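Local coordinates for protein cytochrome P450 reductase (Amycolatopsis methanolica 239, PDB 5OGX) that transfers electrons from NADH, by way of FAD and a [2Fe-2S] cluster, to the cytochrome P450 GcoA, which O-demethylates guaiacol and other lignin-derived aromatics, at residues V7-R12 against G29-P34; C45-L50 against V87-D92; Q20-A25 against C77-L82; M33-N38 against G192-F197; A25-G30 against H98-L103. One frame throughout, in Å; residues are numbered along the deposited sequence.

Interaction 1 of 5, residues V7-R12 against G29-P34; sequences VSVGGR and GGVWMP. With NA (sodium ion), chain D.
Arg12 and Val31 mark the closest approach of the two backbones, with 7.4 Å from Arg12 CA to Val31 CA, and no hydrogen bond crosses between 7-12 and 29-34. Residues 7-9 end a strand. A type I' turn from Val9 to Arg12 then reverses the chain, closed by paired backbone hydrogen bonds between Val9 and Arg12. Gly10 and Gly11 form its corner, both at positive phi. Segment 29-34 has no regular structure.

The guanidinium of Arg12 lies flat against Val31. Val31 CG2 sits over the centre of one face, 3.5 Å from Arg12 CZ. The two side chains run alongside in opposite senses. Arg12 NH2 comes to 3.4 Å from Gly30 O, but the angle is too poor for a hydrogen bond. Arg12 NE makes a weak hydrogen bond to Gly94 O. An alanine in place of Arg12 would probably leave Val31 CG2 without its flat cover and Gly94 O without this donor.

The other branch of Val31, CG1, is anti to the backbone N (chi1 173°). It meets Val9 CG1 at 4.0 Å. Val9 CG1 is also 4.0 Å from Met33 CE. Met33 SD binds a sodium ion at 2.8 Å, and Pro34 O is the second protein ligand, 3.0 Å from the metal.

Phe26 of helix 22-28 packs on both Val9 and Met33, while Val31 also touches Val14 of strand 12-16. In the beta-grasp [2Fe-2S] domain, the contact thus joins the hairpin of strands 5-9 and 12-16 to the chain that leaves the helix.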
# COMPACT_ATOMS: atom_id res chain seq x y z
N VAL A 7 -1.13 2.31 26.64
CA VAL A 7 0.04 2.43 25.78
C VAL A 7 0.07 3.82 25.17
O VAL A 7 -0.97 4.36 24.77
CB VAL A 7 0.05 1.33 24.69
CG1 VAL A 7 0.04 -0.06 25.37
CG2 VAL A 7 -1.13 1.46 23.76
N SER A 8 1.26 4.42 25.12
CA SER A 8 1.35 5.81 24.73
C SER A 8 2.49 6.00 23.74
O SER A 8 3.52 5.33 23.82
CB SER A 8 1.58 6.72 25.94
OG SER A 8 2.82 6.44 26.54
N VAL A 9 2.30 6.94 22.83
CA VAL A 9 3.34 7.41 21.92
C VAL A 9 3.10 8.89 21.65
O VAL A 9 1.97 9.31 21.46
CB VAL A 9 3.37 6.61 20.60
CG1 VAL A 9 2.08 6.79 19.78
CG2 VAL A 9 4.57 7.04 19.75
N GLY A 10 4.18 9.67 21.66
CA GLY A 10 4.06 11.09 21.33
C GLY A 10 3.10 11.87 22.19
O GLY A 10 2.46 12.81 21.70
N GLY A 11 2.98 11.52 23.47
CA GLY A 11 2.05 12.19 24.35
C GLY A 11 0.61 11.75 24.24
O GLY A 11 -0.24 12.28 24.97
N ARG A 12 0.30 10.78 23.38
CA ARG A 12 -1.05 10.31 23.15
C ARG A 12 -1.22 8.91 23.73
O ARG A 12 -0.42 8.02 23.44
CB ARG A 12 -1.37 10.30 21.65
CG ARG A 12 -1.61 11.68 21.03
CD ARG A 12 -3.10 11.98 20.89
NE ARG A 12 -3.57 11.83 19.51
CZ ARG A 12 -4.80 11.49 19.16
NH1 ARG A 12 -5.72 11.23 20.09
NH2 ARG A 12 -5.13 11.38 17.88
N GLY A 29 -7.51 3.98 17.53
CA GLY A 29 -7.73 5.23 18.22
C GLY A 29 -7.47 6.48 17.41
O GLY A 29 -7.50 7.58 17.97
N GLY A 30 -7.20 6.35 16.11
CA GLY A 30 -6.87 7.50 15.29
C GLY A 30 -5.52 8.11 15.57
O GLY A 30 -5.30 9.28 15.26
N VAL A 31 -4.61 7.35 16.19
CA VAL A 31 -3.28 7.83 16.58
C VAL A 31 -2.30 7.20 15.61
O VAL A 31 -2.15 5.98 15.57
CB VAL A 31 -2.93 7.44 18.02
CG1 VAL A 31 -1.48 7.80 18.33
CG2 VAL A 31 -3.90 8.08 19.01
N TRP A 32 -1.63 8.04 14.81
CA TRP A 32 -0.81 7.51 13.72
C TRP A 32 0.56 7.06 14.20
O TRP A 32 1.19 7.70 15.06
CB TRP A 32 -0.62 8.56 12.63
CG TRP A 32 0.22 8.01 11.51
CD1 TRP A 32 -0.17 7.12 10.54
CD2 TRP A 32 1.60 8.29 11.27
NE1 TRP A 32 0.89 6.84 9.70
CE2 TRP A 32 1.99 7.56 10.12
CE3 TRP A 32 2.55 9.11 11.91
CZ2 TRP A 32 3.29 7.59 9.61
CZ3 TRP A 32 3.84 9.16 11.39
CH2 TRP A 32 4.19 8.41 10.25
N MET A 33 1.04 5.98 13.61
CA MET A 33 2.46 5.70 13.60
C MET A 33 2.76 4.93 12.33
O MET A 33 1.85 4.35 11.72
CB MET A 33 2.89 4.90 14.83
CG MET A 33 2.10 3.62 14.98
SD MET A 33 2.88 2.54 16.21
CE MET A 33 3.28 3.72 17.52
N PRO A 34 4.01 4.93 11.87
CA PRO A 34 4.32 4.35 10.55
C PRO A 34 3.97 2.88 10.48
O PRO A 34 4.13 2.12 11.44
CB PRO A 34 5.83 4.56 10.39
CG PRO A 34 6.22 5.55 11.42
CD PRO A 34 5.18 5.60 12.48
NA NA D . 4.92 2.20 14.30

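Interaction 2 of 5, residues C45-L50 against V87-D92. Unlike the reference sequence in segment 87-92: Ala91 (reference Ser), Asp92 (reference Glu). With FES (Fe2/s2 (inorganic) cluster), chain C.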
# COMPACT_ATOMS: atom_id res chain seq x y z
N CYS A 45 7.32 -0.09 11.23
CA CYS A 45 6.66 0.21 12.50
C CYS A 45 7.58 0.00 13.70
O CYS A 45 7.09 -0.07 14.83
CB CYS A 45 5.42 -0.65 12.66
SG CYS A 45 5.86 -2.38 12.99
N LYS A 46 8.88 -0.09 13.48
CA LYS A 46 9.81 -0.34 14.58
C LYS A 46 9.71 0.79 15.61
O LYS A 46 9.56 1.97 15.26
CB LYS A 46 11.23 -0.44 14.04
CG LYS A 46 12.22 -1.12 14.98
CD LYS A 46 13.50 -1.48 14.25
CE LYS A 46 13.37 -2.80 13.52
NZ LYS A 46 14.60 -3.11 12.72
N LEU A 47 9.77 0.41 16.88
CA LEU A 47 9.56 1.29 18.01
C LEU A 47 10.67 1.06 19.02
O LEU A 47 11.22 -0.04 19.09
CB LEU A 47 8.24 1.00 18.74
CG LEU A 47 6.87 1.05 18.10
CD1 LEU A 47 5.86 0.48 19.05
CD2 LEU A 47 6.56 2.49 17.81
N GLN A 48 10.97 2.07 19.83
CA GLN A 48 11.73 1.86 21.06
C GLN A 48 10.75 1.77 22.22
O GLN A 48 9.91 2.65 22.40
CB GLN A 48 12.75 2.98 21.32
CG GLN A 48 13.49 2.77 22.66
CD GLN A 48 14.29 3.98 23.13
OE1 GLN A 48 14.17 5.08 22.58
NE2 GLN A 48 15.11 3.79 24.16
N VAL A 49 10.86 0.70 23.00
CA VAL A 49 10.07 0.59 24.22
C VAL A 49 10.79 1.39 25.30
O VAL A 49 11.90 1.05 25.70
CB VAL A 49 9.89 -0.87 24.64
CG1 VAL A 49 9.15 -0.94 25.97
CG2 VAL A 49 9.13 -1.63 23.56
N LEU A 50 10.16 2.47 25.76
CA LEU A 50 10.78 3.34 26.76
C LEU A 50 10.53 2.87 28.19
O LEU A 50 11.41 2.99 29.04
CB LEU A 50 10.27 4.78 26.61
CG LEU A 50 10.51 5.41 25.24
CD1 LEU A 50 9.65 6.65 25.02
CD2 LEU A 50 11.99 5.75 25.09
N VAL A 87 6.15 4.12 24.31
CA VAL A 87 7.01 3.81 23.18
C VAL A 87 7.42 5.08 22.45
O VAL A 87 6.81 6.14 22.58
CB VAL A 87 6.35 2.83 22.20
CG1 VAL A 87 5.95 1.55 22.92
CG2 VAL A 87 5.15 3.48 21.52
N ARG A 88 8.50 4.97 21.68
CA ARG A 88 8.96 6.04 20.82
C ARG A 88 8.98 5.52 19.40
O ARG A 88 9.60 4.49 19.12
CB ARG A 88 10.35 6.54 21.21
CG ARG A 88 10.84 7.64 20.25
CD ARG A 88 12.23 8.12 20.59
NE ARG A 88 13.24 7.07 20.51
CZ ARG A 88 13.73 6.57 19.38
NH1 ARG A 88 13.31 7.02 18.20
NH2 ARG A 88 14.66 5.62 19.43
N SER A 89 8.30 6.24 18.52
CA SER A 89 8.29 5.93 17.10
C SER A 89 9.04 7.05 16.40
O SER A 89 10.05 7.54 16.92
CB SER A 89 6.84 5.77 16.60
OG SER A 89 6.77 5.53 15.21
N THR A 90 8.58 7.48 15.23
CA THR A 90 9.21 8.62 14.58
C THR A 90 8.69 9.92 15.17
O THR A 90 7.72 9.96 15.93
CB THR A 90 8.91 8.60 13.08
OG1 THR A 90 7.49 8.65 12.94
CG2 THR A 90 9.42 7.34 12.42
N ALA A 91 9.34 11.03 14.78
CA ALA A 91 9.00 12.34 15.32
C ALA A 91 7.53 12.68 15.11
O ALA A 91 6.89 13.29 15.98
CB ALA A 91 9.88 13.42 14.69
N ASP A 92 6.97 12.30 13.96
CA ASP A 92 5.59 12.64 13.64
C ASP A 92 4.57 11.68 14.23
O ASP A 92 3.37 11.95 14.13
CB ASP A 92 5.39 12.68 12.12
CG ASP A 92 6.03 13.90 11.49
OD1 ASP A 92 6.50 14.78 12.23
OD2 ASP A 92 6.07 13.97 10.24
FE1 FES C . 5.34 -3.68 8.58
FE2 FES C . 5.08 -3.71 11.18
S1 FES C . 6.69 -4.62 10.06
S2 FES C . 3.83 -2.59 9.75
O HOH W 1 7.76 3.43 14.33
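Val87, Arg88 and Leu47 carry most of this contact, and Gln48 supplies the polar partner. Arg88 holds the amide oxygen of Gln48 side-on with two nitrogens. Arg88 NE donates to Gln48 OE1 at 3.0 Å, in the carbonyl plane. Arg88 NH2 donates to the same OE1 at 3.2 Å, from above that plane, at a more bent angle of 138°. The oxygen lies close to the guanidinium plane, but the amide is turned 69° from it. The Arg88 chain bends at chi3 (61°), which brings NE to Gln48 OE1.

The backbones form an antiparallel ladder. Gln48 and Arg88 are a hydrogen-bonded pair, with Gln48 N to Arg88 O at 2.9 Å and Arg88 N to Gln48 O at 2.8 Å. Val49 and Val87 are the next, non-hydrogen-bonded pair. Strands 46-51 and 85-88 are neighbours in the five-stranded mixed sheet of the beta-grasp ferredoxin fold.

Leu47 and Val87 build the apolar side under helix 22-28, whose Leu22 touches both. Leu47 CD1 is 4.0 Å from Val87 CG2. The other methyl, Leu47 CD2, presses on Ser89 CB at 3.5 Å. Just before the strand, Cys45 SG binds iron FE2 of the cluster at 2.4 Å.

Interaction 3 of 5, residues Q20-A25 against C77-L82. With FES (Fe2/s2 (inorganic) cluster), chain C.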
# COMPACT_ATOMS: atom_id res chain seq x y z
N GLN A 20 -4.20 -7.60 21.82
CA GLN A 20 -4.19 -6.64 20.72
C GLN A 20 -2.79 -6.05 20.54
O GLN A 20 -2.07 -5.84 21.52
CB GLN A 20 -5.21 -5.54 21.00
CG GLN A 20 -5.34 -4.46 19.97
CD GLN A 20 -6.47 -3.51 20.30
OE1 GLN A 20 -6.69 -3.17 21.47
NE2 GLN A 20 -7.21 -3.11 19.29
N THR A 21 -2.41 -5.80 19.29
CA THR A 21 -1.09 -5.25 19.03
C THR A 21 -1.07 -3.74 19.24
O THR A 21 -2.09 -3.05 19.15
CB THR A 21 -0.64 -5.56 17.61
OG1 THR A 21 -1.49 -4.88 16.68
CG2 THR A 21 -0.69 -7.06 17.35
N LEU A 22 0.14 -3.22 19.53
CA LEU A 22 0.30 -1.78 19.70
C LEU A 22 -0.19 -1.03 18.46
O LEU A 22 -0.93 -0.04 18.57
CB LEU A 22 1.77 -1.45 19.96
CG LEU A 22 2.38 -1.99 21.25
CD1 LEU A 22 3.81 -1.47 21.44
CD2 LEU A 22 1.50 -1.62 22.41
N LEU A 23 0.24 -1.46 17.28
CA LEU A 23 -0.16 -0.75 16.07
C LEU A 23 -1.68 -0.66 15.95
O LEU A 23 -2.23 0.41 15.68
CB LEU A 23 0.43 -1.41 14.82
CG LEU A 23 0.02 -0.69 13.53
CD1 LEU A 23 0.56 0.75 13.47
CD2 LEU A 23 0.48 -1.48 12.32
N GLU A 24 -2.38 -1.79 16.15
CA GLU A 24 -3.82 -1.77 15.95
C GLU A 24 -4.52 -0.93 17.01
O GLU A 24 -5.49 -0.24 16.70
CB GLU A 24 -4.37 -3.19 15.91
CG GLU A 24 -3.90 -3.87 14.64
CD GLU A 24 -4.75 -5.03 14.22
OE1 GLU A 24 -5.50 -5.55 15.07
OE2 GLU A 24 -4.63 -5.42 13.04
N ALA A 25 -4.02 -0.95 18.24
CA ALA A 25 -4.59 -0.10 19.27
C ALA A 25 -4.45 1.37 18.91
O ALA A 25 -5.41 2.15 19.04
CB ALA A 25 -3.94 -0.40 20.62
N CYS A 77 3.45 -3.73 14.98
CA CYS A 77 2.41 -4.63 14.47
C CYS A 77 2.53 -6.04 15.02
O CYS A 77 1.62 -6.85 14.80
CB CYS A 77 2.42 -4.69 12.94
SG CYS A 77 3.91 -5.49 12.31
N GLN A 78 3.61 -6.36 15.73
CA GLN A 78 3.75 -7.68 16.32
C GLN A 78 3.72 -7.65 17.84
O GLN A 78 3.40 -8.67 18.46
CB GLN A 78 5.07 -8.33 15.85
CG GLN A 78 5.16 -8.37 14.35
CD GLN A 78 4.13 -9.32 13.78
OE1 GLN A 78 4.00 -10.46 14.26
NE2 GLN A 78 3.38 -8.86 12.80
N ALA A 79 3.98 -6.50 18.44
CA ALA A 79 4.16 -6.42 19.88
C ALA A 79 2.81 -6.28 20.59
O ALA A 79 1.98 -5.46 20.20
CB ALA A 79 5.07 -5.24 20.24
N ARG A 80 2.60 -7.10 21.62
CA ARG A 80 1.45 -6.93 22.48
C ARG A 80 1.92 -6.59 23.90
O ARG A 80 2.89 -7.17 24.38
CB ARG A 80 0.58 -8.19 22.52
CG ARG A 80 0.04 -8.58 21.14
CD ARG A 80 -0.72 -9.92 21.17
NE ARG A 80 -1.38 -10.15 19.88
CZ ARG A 80 -0.76 -10.61 18.80
NH1 ARG A 80 0.54 -10.92 18.85
NH2 ARG A 80 -1.43 -10.77 17.67
N PRO A 81 1.25 -5.65 24.56
CA PRO A 81 1.73 -5.19 25.86
C PRO A 81 1.50 -6.24 26.94
O PRO A 81 0.50 -6.95 26.93
CB PRO A 81 0.89 -3.94 26.12
CG PRO A 81 -0.39 -4.20 25.36
CD PRO A 81 0.04 -4.94 24.12
N LEU A 82 2.46 -6.32 27.86
CA LEU A 82 2.30 -7.11 29.08
C LEU A 82 2.19 -6.22 30.31
O LEU A 82 2.07 -6.73 31.44
CB LEU A 82 3.48 -8.08 29.23
CG LEU A 82 3.74 -8.98 28.02
CD1 LEU A 82 5.13 -9.60 28.10
CD2 LEU A 82 2.67 -10.05 27.92
FE1 FES C . 5.34 -3.68 8.58
FE2 FES C . 5.08 -3.71 11.18
S1 FES C . 6.69 -4.62 10.06
S2 FES C . 3.83 -2.59 9.75
O HOH W 2 -1.07 -5.93 14.21
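Thr21 is the N-cap of helix 22-28 in the beta-grasp [2Fe-2S] domain, and it packs against the chain that follows the cluster ligand Cys77. A chi1 of 66° puts Thr21 OG1 between the backbone N and the carbonyl carbon, where it accepts the capping bond from Glu24 N at 3.3 Å. The same hydroxyl donates to a water, which in turn donates to Cys77 O, so the cap and the cluster-binding chain share a bridge. The methyl CG2 also comes near Cys77 O and lies over one face of the Arg80 guanidinium, offset toward its rim. Arg80 NE is held by Gly19 O.

One direct hydrogen bond joins the backbones. Leu22 N donates to Ala79 O at 3.0 Å, nearly along the C=O axis. Thr21 CA approaches the same oxygen, Ala79 O, at 3.3 Å in a CA-H...O contact.

Two leucines of the first helical turn add apolar contacts. Leu22 splits its methyls, CD1 to Ala79 CB at 4.2 Å and CD2 to Pro81 CD at 4.0 Å. Leu23 CD2 touches Cys77 CB at 3.8 Å, beside the cluster. Cys77 SG binds iron FE2 at 2.4 Å. This sulfur also accepts from Gln78 NE2 at 3.4 Å, with SG close to the plane of the Gln78 amide.

Interaction 4 of 5, residues M33-N38 against G192-F197. With NA (sodium ion), chain D; FES (Fe2/s2 (inorganic) cluster), chain C.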
# COMPACT_ATOMS: atom_id res chain seq x y z
N MET A 33 1.04 5.98 13.61
CA MET A 33 2.46 5.70 13.60
C MET A 33 2.76 4.93 12.33
O MET A 33 1.85 4.35 11.72
CB MET A 33 2.89 4.90 14.83
CG MET A 33 2.10 3.62 14.98
SD MET A 33 2.88 2.54 16.21
CE MET A 33 3.28 3.72 17.52
N PRO A 34 4.01 4.93 11.87
CA PRO A 34 4.32 4.35 10.55
C PRO A 34 3.97 2.88 10.48
O PRO A 34 4.13 2.12 11.44
CB PRO A 34 5.83 4.56 10.39
CG PRO A 34 6.22 5.55 11.42
CD PRO A 34 5.18 5.60 12.48
N ASN A 35 3.46 2.47 9.33
CA ASN A 35 3.05 1.13 9.10
C ASN A 35 2.92 0.87 7.60
O ASN A 35 2.47 1.69 6.92
CB ASN A 35 1.74 0.84 9.81
CG ASN A 35 0.58 1.57 9.25
OD1 ASN A 35 -0.17 1.05 8.50
ND2 ASN A 35 0.41 2.77 9.67
N SER A 36 3.36 -0.31 7.15
CA SER A 36 3.31 -0.55 5.71
C SER A 36 3.07 -2.02 5.37
O SER A 36 3.33 -2.39 4.22
CB SER A 36 4.63 -0.16 5.02
OG SER A 36 4.75 1.23 4.76
N CYS A 37 2.62 -2.86 6.31
CA CYS A 37 2.34 -4.26 6.00
C CYS A 37 1.49 -4.95 7.06
O CYS A 37 0.76 -5.89 6.75
CB CYS A 37 3.64 -5.04 5.77
SG CYS A 37 4.50 -5.54 7.30
N ASN A 38 1.61 -4.50 8.32
CA ASN A 38 0.89 -5.11 9.46
C ASN A 38 1.15 -6.61 9.56
O ASN A 38 0.32 -7.37 10.07
CB ASN A 38 -0.61 -4.83 9.40
CG ASN A 38 -1.29 -4.97 10.77
OD1 ASN A 38 -0.66 -4.75 11.82
ND2 ASN A 38 -2.56 -5.37 10.76
N GLY A 192 -9.79 -1.51 7.70
CA GLY A 192 -8.98 -0.51 7.05
C GLY A 192 -9.35 0.87 7.54
O GLY A 192 -10.25 1.04 8.37
N PRO A 193 -8.65 1.90 7.04
CA PRO A 193 -7.51 1.77 6.13
C PRO A 193 -6.21 1.53 6.89
O PRO A 193 -6.12 1.82 8.09
CB PRO A 193 -7.47 3.14 5.45
CG PRO A 193 -7.85 4.08 6.59
CD PRO A 193 -8.87 3.29 7.45
N LEU A 194 -5.20 1.04 6.17
CA LEU A 194 -3.85 0.88 6.68
C LEU A 194 -2.88 1.47 5.67
O LEU A 194 -3.23 1.67 4.50
CB LEU A 194 -3.52 -0.59 6.92
CG LEU A 194 -4.37 -1.26 8.00
CD1 LEU A 194 -4.62 -2.72 7.66
CD2 LEU A 194 -3.69 -1.14 9.35
N GLY A 195 -1.65 1.71 6.11
CA GLY A 195 -0.58 2.00 5.17
C GLY A 195 -0.21 3.48 5.10
O GLY A 195 -0.99 4.37 5.45
N ASP A 196 1.01 3.72 4.61
CA ASP A 196 1.60 5.05 4.50
C ASP A 196 1.88 5.47 3.06
O ASP A 196 2.53 6.50 2.84
CB ASP A 196 2.92 5.11 5.27
CG ASP A 196 2.72 5.12 6.74
OD1 ASP A 196 1.62 5.55 7.18
OD2 ASP A 196 3.68 4.72 7.45
N PHE A 197 1.44 4.69 2.07
CA PHE A 197 1.78 4.95 0.68
C PHE A 197 0.77 5.94 0.09
O PHE A 197 -0.11 5.57 -0.68
CB PHE A 197 1.79 3.63 -0.09
CG PHE A 197 2.37 3.71 -1.49
CD1 PHE A 197 3.68 4.10 -1.72
CD2 PHE A 197 1.60 3.29 -2.56
CE1 PHE A 197 4.22 4.11 -3.01
CE2 PHE A 197 2.11 3.31 -3.86
CZ PHE A 197 3.43 3.72 -4.09
NA NA D . 4.92 2.20 14.30
FE1 FES C . 5.34 -3.68 8.58
FE2 FES C . 5.08 -3.71 11.18
S1 FES C . 6.69 -4.62 10.06
S2 FES C . 3.83 -2.59 9.75
O HOH W 3 -1.34 4.86 8.24
O HOH W 4 5.66 3.11 6.65
O HOH W 5 2.74 1.80 3.38
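Asn35 meets Gly195 and Asp196 through both its backbone and its side chain. Asn35 N donates to Asp196 OD2 at 2.9 Å, from above the carboxylate plane. Gly195 N donates to Asn35 OD1 at 2.9 Å, tilted 25° from the carbonyl plane of the amide. The backbone oxygen Asn35 O is met by Gly195 CA at 3.5 Å, a CA-H...O contact.

The amide of Asn35 is fixed at its other end as well. Asn35 ND2 donates to Met33 O at 3.0 Å, with that oxygen in the amide plane. With chi1 at 68°, CG of Asn35 lies between its own N and carbonyl carbon, which sets the amide between Gly195 N and Met33 O. A water accepts from ND2 and donates to Gly195 O, which also takes a bond from Gln134. An alanine in place of Asn35 would probably leave Gly195 N without its acceptor and Met33 O without its side-chain donor.

Asp196 has further partners. A second water links its OD2 to Ser36 OG, and OD1 takes a hydrogen bond from Trp32 NE1. So many donors are consistent with an ionised carboxylate.

Beyond this shell lies the cluster. Cys37 SG binds iron FE1 at 2.4 Å, and Asn38 N stands 3.3 Å from bridging sulfide S2. Ser36 also touches FAD. Cys37, Cys42 and Cys45 follow the C-x4-C-x2-C pattern of plant-type ferredoxins, with Cys77 the fourth ligand. The contact docks this cluster-binding loop on the end of strand 187-194 of the FAD-binding domain, consistent with electron transfer between the two cofactors.

Interaction 5 of 5, residues A25-G30 against H98-L103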
# COMPACT_ATOMS: atom_id res chain seq x y z
N ALA A 25 -4.02 -0.95 18.24
CA ALA A 25 -4.59 -0.10 19.27
C ALA A 25 -4.45 1.37 18.91
O ALA A 25 -5.41 2.15 19.04
CB ALA A 25 -3.94 -0.40 20.62
N PHE A 26 -3.26 1.79 18.44
CA PHE A 26 -3.06 3.19 18.08
C PHE A 26 -3.93 3.57 16.89
O PHE A 26 -4.67 4.55 16.94
CB PHE A 26 -1.58 3.48 17.79
CG PHE A 26 -0.71 3.54 19.04
CD1 PHE A 26 -1.02 4.42 20.07
CD2 PHE A 26 0.40 2.73 19.17
CE1 PHE A 26 -0.25 4.47 21.24
CE2 PHE A 26 1.18 2.78 20.33
CZ PHE A 26 0.86 3.65 21.36
N LEU A 27 -3.87 2.80 15.79
CA LEU A 27 -4.63 3.23 14.62
C LEU A 27 -6.13 3.19 14.87
O LEU A 27 -6.88 4.02 14.34
CB LEU A 27 -4.28 2.38 13.39
CG LEU A 27 -2.83 2.41 12.90
CD1 LEU A 27 -2.68 1.47 11.69
CD2 LEU A 27 -2.37 3.82 12.56
N ARG A 28 -6.61 2.21 15.63
CA ARG A 28 -8.04 2.19 15.95
C ARG A 28 -8.44 3.41 16.77
O ARG A 28 -9.59 3.86 16.70
CB ARG A 28 -8.40 0.90 16.69
CG ARG A 28 -8.43 -0.32 15.78
CD ARG A 28 -8.99 -1.52 16.50
NE ARG A 28 -9.07 -2.70 15.65
CZ ARG A 28 -10.14 -3.01 14.92
NH1 ARG A 28 -11.20 -2.23 14.92
NH2 ARG A 28 -10.13 -4.12 14.18
N GLY A 29 -7.51 3.98 17.53
CA GLY A 29 -7.73 5.23 18.22
C GLY A 29 -7.47 6.48 17.41
O GLY A 29 -7.50 7.58 17.97
N GLY A 30 -7.20 6.35 16.11
CA GLY A 30 -6.87 7.50 15.29
C GLY A 30 -5.52 8.11 15.57
O GLY A 30 -5.30 9.28 15.26
N HIS A 98 -6.79 8.75 9.96
CA HIS A 98 -8.07 8.08 9.78
C HIS A 98 -8.12 6.83 10.65
O HIS A 98 -7.19 6.02 10.60
CB HIS A 98 -8.28 7.70 8.32
CG HIS A 98 -8.10 8.85 7.38
ND1 HIS A 98 -8.92 9.96 7.41
CD2 HIS A 98 -7.21 9.06 6.38
CE1 HIS A 98 -8.54 10.81 6.47
NE2 HIS A 98 -7.50 10.29 5.84
N PRO A 99 -9.17 6.63 11.43
CA PRO A 99 -9.19 5.47 12.33
C PRO A 99 -9.27 4.16 11.57
O PRO A 99 -10.03 4.01 10.61
CB PRO A 99 -10.46 5.70 13.16
CG PRO A 99 -11.36 6.49 12.22
CD PRO A 99 -10.43 7.39 11.44
N LEU A 100 -8.47 3.20 12.02
CA LEU A 100 -8.61 1.82 11.56
C LEU A 100 -9.92 1.26 12.08
O LEU A 100 -10.20 1.35 13.28
CB LEU A 100 -7.44 0.99 12.06
CG LEU A 100 -7.44 -0.52 11.81
CD1 LEU A 100 -7.41 -0.78 10.30
CD2 LEU A 100 -6.23 -1.16 12.48
N ARG A 101 -10.74 0.67 11.21
CA ARG A 101 -12.01 0.17 11.72
C ARG A 101 -12.46 -1.08 10.97
O ARG A 101 -11.96 -1.41 9.89
CB ARG A 101 -13.10 1.25 11.66
CG ARG A 101 -13.53 1.70 10.28
CD ARG A 101 -14.63 2.78 10.40
NE ARG A 101 -15.17 3.16 9.10
CZ ARG A 101 -16.07 2.44 8.43
NH1 ARG A 101 -16.53 1.30 8.93
NH2 ARG A 101 -16.50 2.86 7.24
N ASP A 102 -13.40 -1.79 11.59
CA ASP A 102 -13.98 -2.98 10.98
C ASP A 102 -15.04 -2.59 9.97
O ASP A 102 -15.91 -1.75 10.26
CB ASP A 102 -14.58 -3.89 12.05
CG ASP A 102 -13.59 -4.22 13.13
OD1 ASP A 102 -12.61 -4.93 12.84
OD2 ASP A 102 -13.78 -3.76 14.28
N LEU A 103 -14.99 -3.18 8.78
CA LEU A 103 -15.86 -2.80 7.69
C LEU A 103 -17.01 -3.78 7.55
O LEU A 103 -16.85 -4.98 7.79
CB LEU A 103 -15.10 -2.74 6.36
CG LEU A 103 -13.80 -1.94 6.40
CD1 LEU A 103 -13.13 -1.94 5.02
CD2 LEU A 103 -14.07 -0.52 6.88
O HOH W 6 -11.58 2.60 15.17
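Arg28 and Asp102 form the charged part of the contact, a salt bridge made end-on by two guanidinium nitrogens. Arg28 NH2 donates to Asp102 OD1 at 2.9 Å, nearly straight (170°) and on the syn side, though 34° out of the carboxylate plane. Arg28 NH1 donates to Asp102 OD2 at 3.1 Å, from above that plane. The two flat groups are turned 37° from each other. The Arg28 chain is extended from CG to NE, and the side chains cross at about a right angle.

Between the backbones, Leu100 N donates to Leu27 O at 2.9 Å. Gly30 N reaches the same oxygen from the opposite face of its plane. A water donates to both Arg28 O and Leu100 O. Arg28 CA also points its hydrogen at Leu100 O, 3.5 Å away.

Leu100 carries the apolar part. Leu27 CB and Leu100 CB touch at 3.7 Å, and Leu100 CD2 lies 4.1 Å from Arg28 CG. Leu194 of strand 187-194 packs on both leucines.

Gly30, at positive phi, is the C-prime residue of a Schellman motif that ends helix 22-28. This C-terminal cap rests on the chain entering strand 101-114 of the FAD-binding domain's antiparallel sheet.

Interactions 1, 2 and 3 lie on one side of the chain's centre, with their own centres about 9 to 13 Å apart. They close the [2Fe-2S] domain around helix 22-28 and its mixed sheet, in which strands 5-9 and 85-88 are neighbours. Interactions 3 and 5 use opposite ends of that helix. Interactions 4 and 5, with centres about 11 Å apart, dock the domain on strands 187-194 and 101-114, neighbours in the sheet of the FAD-binding domain. Along the chain, interaction 1 closes before interaction 2 opens, and interaction 2 is nested inside the loops closed by interactions 4 and 5. Interactions 2, 3 and 4 each supply one cluster cysteine, so core packing and domain docking meet at the electron-transfer site.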